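Local coordinates for binary enterotoxin of Clostridium perfringens component a (Clostridium perfringens, PDB 5WTZ), which is the enzymatic component of a binary enterotoxin, binding NAD+ and ADP-ribosylating actin, at residues P91-Y96 and L157-L162; I359-L364 and I415-L420; S368-V373 and Y383-D388. All coordinates share one frame; numbering follows the deposited sequence.

How the interactions relate
Interaction 1 comes first in the chain and lies in the N-terminal ADP-ribosyltransferase-like range; interactions 2 and 3 lie in the C-terminal one, which holds the bound NAD. The two ranges carry five-stranded mixed sheets of the same strand order, 1-3-5-4-2: interaction 1 joins the first and third strands of one, interaction 2 the third and fifth of the other, with centres about 25 Å apart. In the chain, interaction 3 falls between the two strands of interaction 2; it is a hairpin in a separate three-stranded sheet. Their centres are about 14 Å apart, and L362, L364 and L420 pack on V385 and I387, tying the NAD-contacting hairpin to the central sheet.

Interaction 1 (P91-Y96 and L157-L162); sequences PLYVYY and LVHLKL
H159 meets two tyrosines of the neighbouring strand with different atoms of its imidazole. CD2 comes to 3.2 Å from CE2 of Y95, while NE2 lies 3.5 Å from CD2 of Y93. Both ring pairs are nearly parallel but slid so far that they hardly overlap, the planes 19° apart for Y93 and 27° for Y95. With the histidine CG anti to its N (chi1 179°) and each tyrosine CG beside its N, the imidazole lies alongside Y95, pointing the same way, and crosses Y93 at a slant. D11 is hydrogen-bonded to Y95 OH and H159 NE2, and D207 to H159 ND1; carboxylates at both nitrogens would favour a cationic imidazole. On the same face K161 runs fully extended across Y93: its CG stands over the ring, 4.0 Å from the centroid, and its CE is 3.4 Å from Y93 OH. The strands are antiparallel, with six backbone bonds linking L92 with L162, V94 with L160 and Y96 with V158. Strand 92-98 thereby forms one border of the mixed five-stranded sheet of the N-terminal ADP-ribosyltransferase-like domain. On the other face Y96 places CG between its backbone N and carbonyl carbon, and this lays the ring flat against V158, whose CB sits 3.8 Å from the centroid. Y96 CE1, at the ring edge, reaches L160 CD2 at 4.1 Å. Farther along, V94 CG1 touches L162 CD1 at 3.8 Å.

Interaction 2 (I359-L364 and I415-L420); sequences ILRLHL and IIDATL
R361 and D417 sit opposite each other on parallel strands, their side chains running side by side in the same direction. From CB onward the arginine skirts a single oxygen, D417 OD1: CB and CD each lie 3.7 Å from it, CG 3.5 Å. The chain bends at chi3 (64°), and NE donates to OD1 of D417 at 2.8 Å, on the syn side but 25° out of the carboxylate plane. I415 CG2 stands over one face of the guanidinium, 3.9 Å from CZ of R361. NH2 completes the side-on grip, meeting the syn lone pair of D417 OD2 at 3.0 Å. NH1 turns elsewhere, to a salt bridge with D138, so the guanidinium is shared by two acids, which fix its rotation. D138 belongs to the N-terminal half of the chain.

The R361 backbone straddles D417 in the parallel manner, its N bonding to I416 O and its O accepting from A418 N. A water bridges H363 ND1 and T419 OG1, while D294 and D396 take H363 NE2 and T419 OG1. On the face of L360 and A418, L360 CD1 meets A418 CB at 3.9 Å; at the strand ends L364 CD1 packs against L420 CD2 at 3.6 Å. Both strands are inner ones of the five-stranded mixed sheet typical of the ADP-ribosyltransferase fold, 411-420 in the middle and 358-364 beside the strand carrying the NAD-binding R299.

Interaction 3 (S368-V373 and Y383-D388); sequences SNAAYV and YEVLID. With NAD (nicotinamide-adenine-dinucleotide), chain B.
Y372 sets its CG anti to the backbone N (chi1 -172°), while Y383 sets CG beside its own N (chi1 -54°), and the two side chains run the same way. The Y372 OH thereby arrives 3.2 Å from Y383 CD2. The E384 carbonyl oxygen sits over one face of the Y372 ring and also accepts from V373 N. E384 itself is anti at chi1 (177°) and extended beyond CG, which carries its carboxylate to the NAD. On the way CG brushes V373 CG2 at 3.7 Å, and L250 of helix 240-263 lies against the same glutamate. OE1 then accepts a very short hydrogen bond from the ribose hydroxyl O2D of NAD, 2.5 Å, and also lies 3.1 Å from NAD C6N in the nicotinamide ring. OE2 is hydrogen-bonded to S342 OG on strand 341-344.

Antiparallel backbone bonds hold the hairpin: A371 and L386 exchange a pair, and D388 N reaches N369 O. A370 CB wedges against V385 CG1 and I387 CG1, both at 3.8 Å. At the far end a water donates to D388 OD2 and accepts from N369 ND2; K290 binds N369 OD1, S283 binds D388 OD1, and K287 forms a salt bridge with D388 OD2.

One oxygen held by a serine of the sheet and the other on the sugar hydroxyl fix how the carboxylate is turned. This agrees with E384 being the second glutamate of the ExE motif of arginine-specific ADP-ribosyltransferases, where such a group probably steadies positive charge building on the ribose as nicotinamide leaves.

Interaction 1 (P91-Y96 and L157-L162)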
loop_
_atom_site.group_PDB
_atom_site.type_symbol
_atom_site.label_atom_id
_atom_site.label_comp_id
_atom_site.label_asym_id
_atom_site.label_seq_id
_atom_site.Cartn_x
_atom_site.Cartn_y
_atom_site.Cartn_z
ATOM N N PRO A 91 -4.750 -16.092 -17.444
ATOM C CA PRO A 91 -5.207 -14.732 -17.139
ATOM C C PRO A 91 -6.716 -14.499 -17.256
ATOM O O PRO A 91 -7.397 -15.098 -18.101
ATOM C CB PRO A 91 -4.462 -13.891 -18.170
ATOM C CG PRO A 91 -3.181 -14.612 -18.330
ATOM C CD PRO A 91 -3.568 -16.068 -18.323
ATOM N N LEU A 92 -7.219 -13.619 -16.393
ATOM C CA LEU A 92 -8.622 -13.219 -16.397
ATOM C C LEU A 92 -8.730 -11.705 -16.240
ATOM O O LEU A 92 -8.220 -11.143 -15.271
ATOM C CB LEU A 92 -9.391 -13.913 -15.268
ATOM C CG LEU A 92 -10.883 -13.567 -15.140
ATOM C CD1 LEU A 92 -11.664 -14.276 -16.217
ATOM C CD2 LEU A 92 -11.434 -13.905 -13.755
ATOM N N TYR A 93 -9.391 -11.040 -17.181
ATOM C CA TYR A 93 -9.712 -9.629 -16.995
ATOM C C TYR A 93 -10.986 -9.468 -16.159
ATOM O O TYR A 93 -11.974 -10.192 -16.344
ATOM C CB TYR A 93 -9.868 -8.918 -18.336
ATOM C CG TYR A 93 -8.616 -8.809 -19.162
ATOM C CD1 TYR A 93 -8.237 -9.833 -20.021
ATOM C CD2 TYR A 93 -7.815 -7.669 -19.111
ATOM C CE1 TYR A 93 -7.102 -9.730 -20.788
ATOM C CE2 TYR A 93 -6.678 -7.562 -19.882
ATOM C CZ TYR A 93 -6.328 -8.603 -20.719
ATOM O OH TYR A 93 -5.200 -8.528 -21.495
ATOM N N VAL A 94 -10.959 -8.523 -15.228
ATOM C CA VAL A 94 -12.109 -8.258 -14.383
ATOM C C VAL A 94 -12.418 -6.771 -14.386
ATOM O O VAL A 94 -11.601 -5.973 -14.858
ATOM C CB VAL A 94 -11.888 -8.756 -12.946
ATOM C CG1 VAL A 94 -11.842 -10.281 -12.931
ATOM C CG2 VAL A 94 -10.621 -8.155 -12.344
ATOM N N TYR A 95 -13.595 -6.417 -13.868
ATOM C CA TYR A 95 -14.149 -5.065 -13.970
ATOM C C TYR A 95 -14.639 -4.531 -12.631
ATOM O O TYR A 95 -15.169 -5.282 -11.805
ATOM C CB TYR A 95 -15.305 -5.044 -14.981
ATOM C CG TYR A 95 -14.892 -5.459 -16.373
ATOM C CD1 TYR A 95 -14.815 -6.801 -16.723
ATOM C CD2 TYR A 95 -14.566 -4.513 -17.332
ATOM C CE1 TYR A 95 -14.432 -7.189 -17.988
ATOM C CE2 TYR A 95 -14.193 -4.896 -18.613
ATOM C CZ TYR A 95 -14.117 -6.234 -18.931
ATOM O OH TYR A 95 -13.731 -6.630 -20.198
ATOM N N TYR A 96 -14.450 -3.233 -12.408
ATOM C CA TYR A 96 -15.134 -2.536 -11.322
ATOM C C TYR A 96 -15.027 -1.032 -11.497
ATOM O O TYR A 96 -13.990 -0.514 -11.931
ATOM C CB TYR A 96 -14.590 -2.941 -9.945
ATOM C CG TYR A 96 -13.120 -2.665 -9.719
ATOM C CD1 TYR A 96 -12.148 -3.554 -10.156
ATOM C CD2 TYR A 96 -12.705 -1.534 -9.032
ATOM C CE1 TYR A 96 -10.787 -3.307 -9.935
ATOM C CE2 TYR A 96 -11.367 -1.283 -8.812
ATOM C CZ TYR A 96 -10.416 -2.164 -9.256
ATOM O OH TYR A 96 -9.091 -1.892 -9.015
ATOM N N LEU A 157 -13.757 3.474 -14.572
ATOM C CA LEU A 157 -13.956 2.046 -14.760
ATOM C C LEU A 157 -12.586 1.392 -14.828
ATOM O O LEU A 157 -11.751 1.739 -15.694
ATOM C CB LEU A 157 -14.752 1.746 -16.033
ATOM C CG LEU A 157 -14.779 0.263 -16.443
ATOM C CD1 LEU A 157 -15.568 -0.573 -15.431
ATOM C CD2 LEU A 157 -15.345 0.072 -17.852
ATOM N N VAL A 158 -12.337 0.454 -13.919
ATOM C CA VAL A 158 -11.072 -0.276 -13.915
ATOM C C VAL A 158 -11.242 -1.605 -14.646
ATOM O O VAL A 158 -12.129 -2.391 -14.339
ATOM C CB VAL A 158 -10.537 -0.533 -12.484
ATOM C CG1 VAL A 158 -9.205 -1.278 -12.533
ATOM C CG2 VAL A 158 -10.354 0.791 -11.725
ATOM N N HIS A 159 -10.362 -1.826 -15.611
ATOM C CA HIS A 159 -10.311 -3.031 -16.415
ATOM C C HIS A 159 -8.999 -3.739 -16.062
ATOM O O HIS A 159 -7.953 -3.436 -16.626
ATOM C CB HIS A 159 -10.402 -2.655 -17.896
ATOM C CG HIS A 159 -10.331 -3.810 -18.841
ATOM N ND1 HIS A 159 -9.579 -3.774 -19.993
ATOM C CD2 HIS A 159 -10.956 -5.011 -18.835
ATOM C CE1 HIS A 159 -9.720 -4.914 -20.647
ATOM N NE2 HIS A 159 -10.554 -5.681 -19.967
ATOM N N LEU A 160 -9.079 -4.668 -15.112
ATOM C CA LEU A 160 -7.921 -5.193 -14.394
ATOM C C LEU A 160 -7.565 -6.593 -14.853
ATOM O O LEU A 160 -8.427 -7.476 -14.876
ATOM C CB LEU A 160 -8.206 -5.192 -12.881
ATOM C CG LEU A 160 -7.070 -5.655 -11.948
ATOM C CD1 LEU A 160 -5.864 -4.715 -11.994
ATOM C CD2 LEU A 160 -7.578 -5.796 -10.519
ATOM N N LYS A 161 -6.296 -6.784 -15.220
ATOM C CA LYS A 161 -5.812 -8.072 -15.715
ATOM C C LYS A 161 -5.189 -8.881 -14.583
ATOM O O LYS A 161 -4.148 -8.512 -14.033
ATOM C CB LYS A 161 -4.806 -7.873 -16.848
ATOM C CG LYS A 161 -4.377 -9.176 -17.527
ATOM C CD LYS A 161 -3.321 -8.956 -18.595
ATOM C CE LYS A 161 -3.080 -10.235 -19.389
ATOM N NZ LYS A 161 -2.015 -10.078 -20.428
ATOM N N LEU A 162 -5.842 -9.986 -14.242
ATOM C CA LEU A 162 -5.356 -10.891 -13.210
ATOM C C LEU A 162 -4.464 -11.940 -13.846
ATOM O O LEU A 162 -4.891 -12.642 -14.760
ATOM C CB LEU A 162 -6.529 -11.568 -12.487
ATOM C CG LEU A 162 -7.667 -10.702 -11.958
ATOM C CD1 LEU A 162 -8.708 -11.590 -11.294
ATOM C CD2 LEU A 162 -7.137 -9.663 -10.992
#

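Interaction 2 (I359-L364 and I415-L420)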
loop_
_atom_site.group_PDB
_atom_site.type_symbol
_atom_site.label_atom_id
_atom_site.label_comp_id
_atom_site.label_asym_id
_atom_site.label_seq_id
_atom_site.Cartn_x
_atom_site.Cartn_y
_atom_site.Cartn_z
ATOM N N ILE A 359 1.400 7.572 8.859
ATOM C CA ILE A 359 2.064 6.315 8.530
ATOM C C ILE A 359 2.510 6.278 7.070
ATOM O O ILE A 359 1.693 6.121 6.149
ATOM C CB ILE A 359 1.147 5.109 8.807
ATOM C CG1 ILE A 359 0.565 5.201 10.219
ATOM C CG2 ILE A 359 1.902 3.803 8.575
ATOM C CD1 ILE A 359 -0.523 4.162 10.527
ATOM N N LEU A 360 3.812 6.429 6.859
ATOM C CA LEU A 360 4.384 6.325 5.520
ATOM C C LEU A 360 4.297 4.886 5.043
ATOM O O LEU A 360 4.676 3.963 5.761
ATOM C CB LEU A 360 5.838 6.800 5.508
ATOM C CG LEU A 360 6.423 6.981 4.103
ATOM C CD1 LEU A 360 5.689 8.091 3.365
ATOM C CD2 LEU A 360 7.939 7.264 4.210
ATOM N N ARG A 361 3.738 4.685 3.855
ATOM C CA ARG A 361 3.856 3.389 3.191
ATOM C C ARG A 361 4.585 3.631 1.884
ATOM O O ARG A 361 3.980 4.021 0.877
ATOM C CB ARG A 361 2.488 2.728 2.972
ATOM C CG ARG A 361 2.578 1.346 2.297
ATOM C CD ARG A 361 1.336 0.474 2.544
ATOM N NE ARG A 361 0.133 1.064 1.945
ATOM C CZ ARG A 361 -1.103 0.583 2.090
ATOM N NH1 ARG A 361 -1.329 -0.491 2.833
ATOM N NH2 ARG A 361 -2.128 1.200 1.516
ATOM N N LEU A 362 5.899 3.420 1.934
ATOM C CA LEU A 362 6.821 3.875 0.897
ATOM C C LEU A 362 7.194 2.780 -0.090
ATOM O O LEU A 362 7.681 1.711 0.304
ATOM C CB LEU A 362 8.092 4.427 1.543
ATOM C CG LEU A 362 9.166 4.973 0.591
ATOM C CD1 LEU A 362 8.693 6.259 -0.176
ATOM C CD2 LEU A 362 10.472 5.187 1.367
ATOM N N HIS A 363 6.979 3.060 -1.366
ATOM C CA HIS A 363 7.471 2.219 -2.456
ATOM C C HIS A 363 8.928 2.587 -2.698
ATOM O O HIS A 363 9.209 3.661 -3.237
ATOM C CB HIS A 363 6.645 2.418 -3.729
ATOM C CG HIS A 363 7.087 1.563 -4.881
ATOM N ND1 HIS A 363 6.697 1.807 -6.178
ATOM C CD2 HIS A 363 7.884 0.470 -4.929
ATOM C CE1 HIS A 363 7.239 0.904 -6.980
ATOM N NE2 HIS A 363 7.969 0.086 -6.247
ATOM N N LEU A 364 9.835 1.704 -2.273
ATOM C CA LEU A 364 11.276 1.919 -2.328
ATOM C C LEU A 364 11.861 1.177 -3.522
ATOM O O LEU A 364 11.978 -0.052 -3.493
ATOM C CB LEU A 364 11.929 1.439 -1.017
ATOM C CG LEU A 364 13.431 1.652 -0.813
ATOM C CD1 LEU A 364 13.745 3.137 -0.929
ATOM C CD2 LEU A 364 13.878 1.127 0.547
ATOM N N ILE A 415 -2.606 6.752 6.352
ATOM C CA ILE A 415 -1.681 5.922 5.611
ATOM C C ILE A 415 -1.273 6.693 4.358
ATOM O O ILE A 415 -2.109 6.979 3.499
ATOM C CB ILE A 415 -2.334 4.569 5.260
ATOM C CG1 ILE A 415 -2.847 3.900 6.536
ATOM C CG2 ILE A 415 -1.335 3.660 4.525
ATOM C CD1 ILE A 415 -3.841 2.793 6.310
ATOM N N ILE A 416 0.000 7.049 4.272
ATOM C CA ILE A 416 0.471 7.921 3.194
ATOM C C ILE A 416 1.297 7.093 2.224
ATOM O O ILE A 416 2.488 6.849 2.442
ATOM C CB ILE A 416 1.281 9.111 3.750
ATOM C CG1 ILE A 416 0.439 9.864 4.793
ATOM C CG2 ILE A 416 1.715 10.043 2.626
ATOM C CD1 ILE A 416 1.123 11.043 5.403
ATOM N N ASP A 417 0.640 6.620 1.171
ATOM C CA ASP A 417 1.334 5.880 0.119
ATOM C C ASP A 417 2.185 6.833 -0.689
ATOM O O ASP A 417 1.688 7.834 -1.199
ATOM C CB ASP A 417 0.335 5.165 -0.786
ATOM C CG ASP A 417 -0.165 3.877 -0.176
ATOM O OD1 ASP A 417 0.583 2.879 -0.198
ATOM O OD2 ASP A 417 -1.297 3.871 0.332
ATOM N N ALA A 418 3.473 6.531 -0.796
ATOM C CA ALA A 418 4.392 7.409 -1.490
ATOM C C ALA A 418 5.381 6.580 -2.280
ATOM O O ALA A 418 5.551 5.389 -2.020
ATOM C CB ALA A 418 5.132 8.314 -0.503
ATOM N N THR A 419 6.017 7.222 -3.250
ATOM C CA THR A 419 7.113 6.616 -4.006
ATOM C C THR A 419 8.378 7.424 -3.763
ATOM O O THR A 419 8.348 8.658 -3.873
ATOM C CB THR A 419 6.795 6.577 -5.505
ATOM O OG1 THR A 419 5.551 5.876 -5.714
ATOM C CG2 THR A 419 7.927 5.910 -6.297
ATOM N N LEU A 420 9.481 6.752 -3.428
ATOM C CA LEU A 420 10.756 7.438 -3.281
ATOM C C LEU A 420 11.298 7.808 -4.661
ATOM O O LEU A 420 11.452 6.949 -5.546
ATOM C CB LEU A 420 11.786 6.583 -2.515
ATOM C CG LEU A 420 12.995 7.406 -2.014
ATOM C CD1 LEU A 420 12.643 8.158 -0.724
ATOM C CD2 LEU A 420 14.285 6.597 -1.812
HETATM O O HOH W 1 3.201 2.922 -1.343
HETATM O O HOH W 2 4.264 3.312 -6.206
#

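Interaction 3 (S368-V373 and Y383-D388)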
loop_
_atom_site.group_PDB
_atom_site.type_symbol
_atom_site.label_atom_id
_atom_site.label_comp_id
_atom_site.label_asym_id
_atom_site.label_seq_id
_atom_site.Cartn_x
_atom_site.Cartn_y
_atom_site.Cartn_z
ATOM N N SER A 368 17.733 2.177 -5.180
ATOM C CA SER A 368 17.799 3.206 -4.134
ATOM C C SER A 368 19.032 3.062 -3.228
ATOM O O SER A 368 19.422 1.955 -2.847
ATOM C CB SER A 368 16.522 3.172 -3.281
ATOM O OG SER A 368 15.386 3.403 -4.097
ATOM N N ASN A 369 19.632 4.181 -2.851
ATOM C CA ASN A 369 20.742 4.131 -1.903
ATOM C C ASN A 369 20.197 4.029 -0.481
ATOM O O ASN A 369 19.896 5.043 0.163
ATOM C CB ASN A 369 21.665 5.353 -2.064
ATOM C CG ASN A 369 22.359 5.374 -3.411
ATOM O OD1 ASN A 369 22.669 4.319 -3.962
ATOM N ND2 ASN A 369 22.602 6.569 -3.954
ATOM N N ALA A 370 20.060 2.788 -0.016
ATOM C CA ALA A 370 19.453 2.453 1.270
ATOM C C ALA A 370 19.990 1.107 1.705
ATOM O O ALA A 370 20.437 0.318 0.853
ATOM C CB ALA A 370 17.893 2.408 1.169
ATOM N N ALA A 371 19.980 0.834 3.009
ATOM C CA ALA A 371 20.459 -0.457 3.508
ATOM C C ALA A 371 19.569 -1.004 4.619
ATOM O O ALA A 371 18.981 -0.236 5.391
ATOM C CB ALA A 371 21.907 -0.346 4.000
ATOM N N TYR A 372 19.460 -2.332 4.683
ATOM C CA TYR A 372 18.822 -3.003 5.811
ATOM C C TYR A 372 19.842 -3.036 6.934
ATOM O O TYR A 372 20.670 -3.950 7.018
ATOM C CB TYR A 372 18.380 -4.419 5.443
ATOM C CG TYR A 372 17.550 -5.127 6.496
ATOM C CD1 TYR A 372 18.143 -5.799 7.562
ATOM C CD2 TYR A 372 16.171 -5.156 6.390
ATOM C CE1 TYR A 372 17.369 -6.467 8.518
ATOM C CE2 TYR A 372 15.397 -5.821 7.329
ATOM C CZ TYR A 372 15.994 -6.469 8.382
ATOM O OH TYR A 372 15.186 -7.116 9.293
ATOM N N VAL A 373 19.789 -2.036 7.807
ATOM C CA VAL A 373 20.873 -1.824 8.756
ATOM C C VAL A 373 20.774 -2.772 9.954
ATOM O O VAL A 373 21.757 -2.985 10.654
ATOM C CB VAL A 373 20.907 -0.349 9.245
ATOM C CG1 VAL A 373 21.293 0.600 8.101
ATOM C CG2 VAL A 373 19.578 0.047 9.882
ATOM N N TYR A 383 14.023 -3.965 12.297
ATOM C CA TYR A 383 13.820 -4.357 10.902
ATOM C C TYR A 383 13.918 -3.117 10.025
ATOM O O TYR A 383 13.064 -2.876 9.156
ATOM C CB TYR A 383 12.459 -5.048 10.732
ATOM C CG TYR A 383 12.274 -6.208 11.682
ATOM C CD1 TYR A 383 11.718 -6.015 12.940
ATOM C CD2 TYR A 383 12.692 -7.487 11.341
ATOM C CE1 TYR A 383 11.570 -7.069 13.830
ATOM C CE2 TYR A 383 12.539 -8.549 12.221
ATOM C CZ TYR A 383 11.976 -8.330 13.462
ATOM O OH TYR A 383 11.818 -9.373 14.343
ATOM N N GLU A 384 14.976 -2.340 10.255
ATOM C CA GLU A 384 15.101 -1.015 9.680
ATOM C C GLU A 384 15.808 -0.997 8.329
ATOM O O GLU A 384 16.868 -1.627 8.134
ATOM C CB GLU A 384 15.847 -0.079 10.642
ATOM C CG GLU A 384 16.076 1.309 10.059
ATOM C CD GLU A 384 16.460 2.356 11.114
ATOM O OE1 GLU A 384 16.586 2.013 12.305
ATOM O OE2 GLU A 384 16.609 3.535 10.731
ATOM N N VAL A 385 15.212 -0.264 7.397
ATOM C CA VAL A 385 15.908 0.162 6.197
ATOM C C VAL A 385 16.159 1.653 6.322
ATOM O O VAL A 385 15.223 2.441 6.463
ATOM C CB VAL A 385 15.124 -0.169 4.917
ATOM C CG1 VAL A 385 15.678 0.612 3.716
ATOM C CG2 VAL A 385 15.160 -1.683 4.649
ATOM N N LEU A 386 17.437 2.024 6.312
ATOM C CA LEU A 386 17.846 3.419 6.418
ATOM C C LEU A 386 18.142 3.973 5.030
ATOM O O LEU A 386 18.957 3.425 4.293
ATOM C CB LEU A 386 19.067 3.550 7.328
ATOM C CG LEU A 386 19.612 4.952 7.629
ATOM C CD1 LEU A 386 18.534 5.768 8.331
ATOM C CD2 LEU A 386 20.872 4.874 8.491
ATOM N N ILE A 387 17.487 5.074 4.676
ATOM C CA ILE A 387 17.580 5.636 3.331
ATOM C C ILE A 387 18.490 6.863 3.349
ATOM O O ILE A 387 18.441 7.644 4.311
ATOM C CB ILE A 387 16.149 5.999 2.800
ATOM C CG1 ILE A 387 15.283 4.733 2.761
ATOM C CG2 ILE A 387 16.196 6.678 1.440
ATOM C CD1 ILE A 387 13.790 4.970 2.456
ATOM N N ASP A 388 19.319 7.016 2.307
ATOM C CA ASP A 388 20.250 8.134 2.180
ATOM C C ASP A 388 19.518 9.480 2.186
ATOM O O ASP A 388 18.347 9.576 1.810
ATOM C CB ASP A 388 21.100 7.975 0.900
ATOM C CG ASP A 388 22.428 8.743 0.957
ATOM O OD1 ASP A 388 22.824 9.246 2.043
ATOM O OD2 ASP A 388 23.097 8.851 -0.101
HETATM P PA NAD B . 13.935 11.234 13.080
HETATM O O1A NAD B . 15.273 11.908 13.269
HETATM O O2A NAD B . 13.491 10.807 11.713
HETATM O O5B NAD B . 12.763 12.171 13.670
HETATM C C5B NAD B . 12.912 12.959 14.856
HETATM C C4B NAD B . 11.960 14.138 14.795
HETATM O O4B NAD B . 12.341 14.956 13.681
HETATM C C3B NAD B . 10.516 13.698 14.571
HETATM O O3B NAD B . 9.653 14.564 15.327
HETATM C C2B NAD B . 10.316 13.908 13.076
HETATM O O2B NAD B . 8.957 14.200 12.737
HETATM C C1B NAD B . 11.250 15.071 12.761
HETATM N N9A NAD B . 11.748 14.934 11.377
HETATM C C8A NAD B . 12.417 13.888 10.858
HETATM N N7A NAD B . 12.702 14.107 9.544
HETATM C C5A NAD B . 12.186 15.299 9.223
HETATM C C6A NAD B . 12.122 16.139 8.010
HETATM N N6A NAD B . 12.680 15.712 6.855
HETATM N N1A NAD B . 11.472 17.325 8.092
HETATM C C2A NAD B . 10.922 17.757 9.240
HETATM N N3A NAD B . 10.957 17.050 10.386
HETATM C C4A NAD B . 11.554 15.835 10.425
HETATM O O3 NAD B . 13.942 9.942 14.030
HETATM P PN NAD B . 12.710 9.033 14.521
HETATM O O1N NAD B . 12.135 8.334 13.309
HETATM O O2N NAD B . 11.839 9.866 15.431
HETATM O O5D NAD B . 13.524 7.990 15.437
HETATM C C5D NAD B . 14.632 7.248 14.929
HETATM C C4D NAD B . 14.944 6.112 15.887
HETATM O O4D NAD B . 13.947 5.097 15.758
HETATM C C3D NAD B . 16.245 5.440 15.496
HETATM O O3D NAD B . 16.758 4.774 16.664
HETATM C C2D NAD B . 15.810 4.415 14.472
HETATM O O2D NAD B . 16.708 3.300 14.426
HETATM C C1D NAD B . 14.403 4.029 14.937
HETATM N N1N NAD B . 13.445 3.821 13.831
HETATM C C2N NAD B . 12.362 4.613 13.695
HETATM C C3N NAD B . 11.460 4.405 12.645
HETATM C C7N NAD B . 10.239 5.265 12.469
HETATM O O7N NAD B . 10.195 6.430 12.883
HETATM N N7N NAD B . 9.206 4.687 11.877
HETATM C C4N NAD B . 11.656 3.371 11.737
HETATM C C5N NAD B . 12.778 2.573 11.899
HETATM C C6N NAD B . 13.654 2.825 12.958
HETATM O O HOH W 3 22.038 8.855 -2.323
#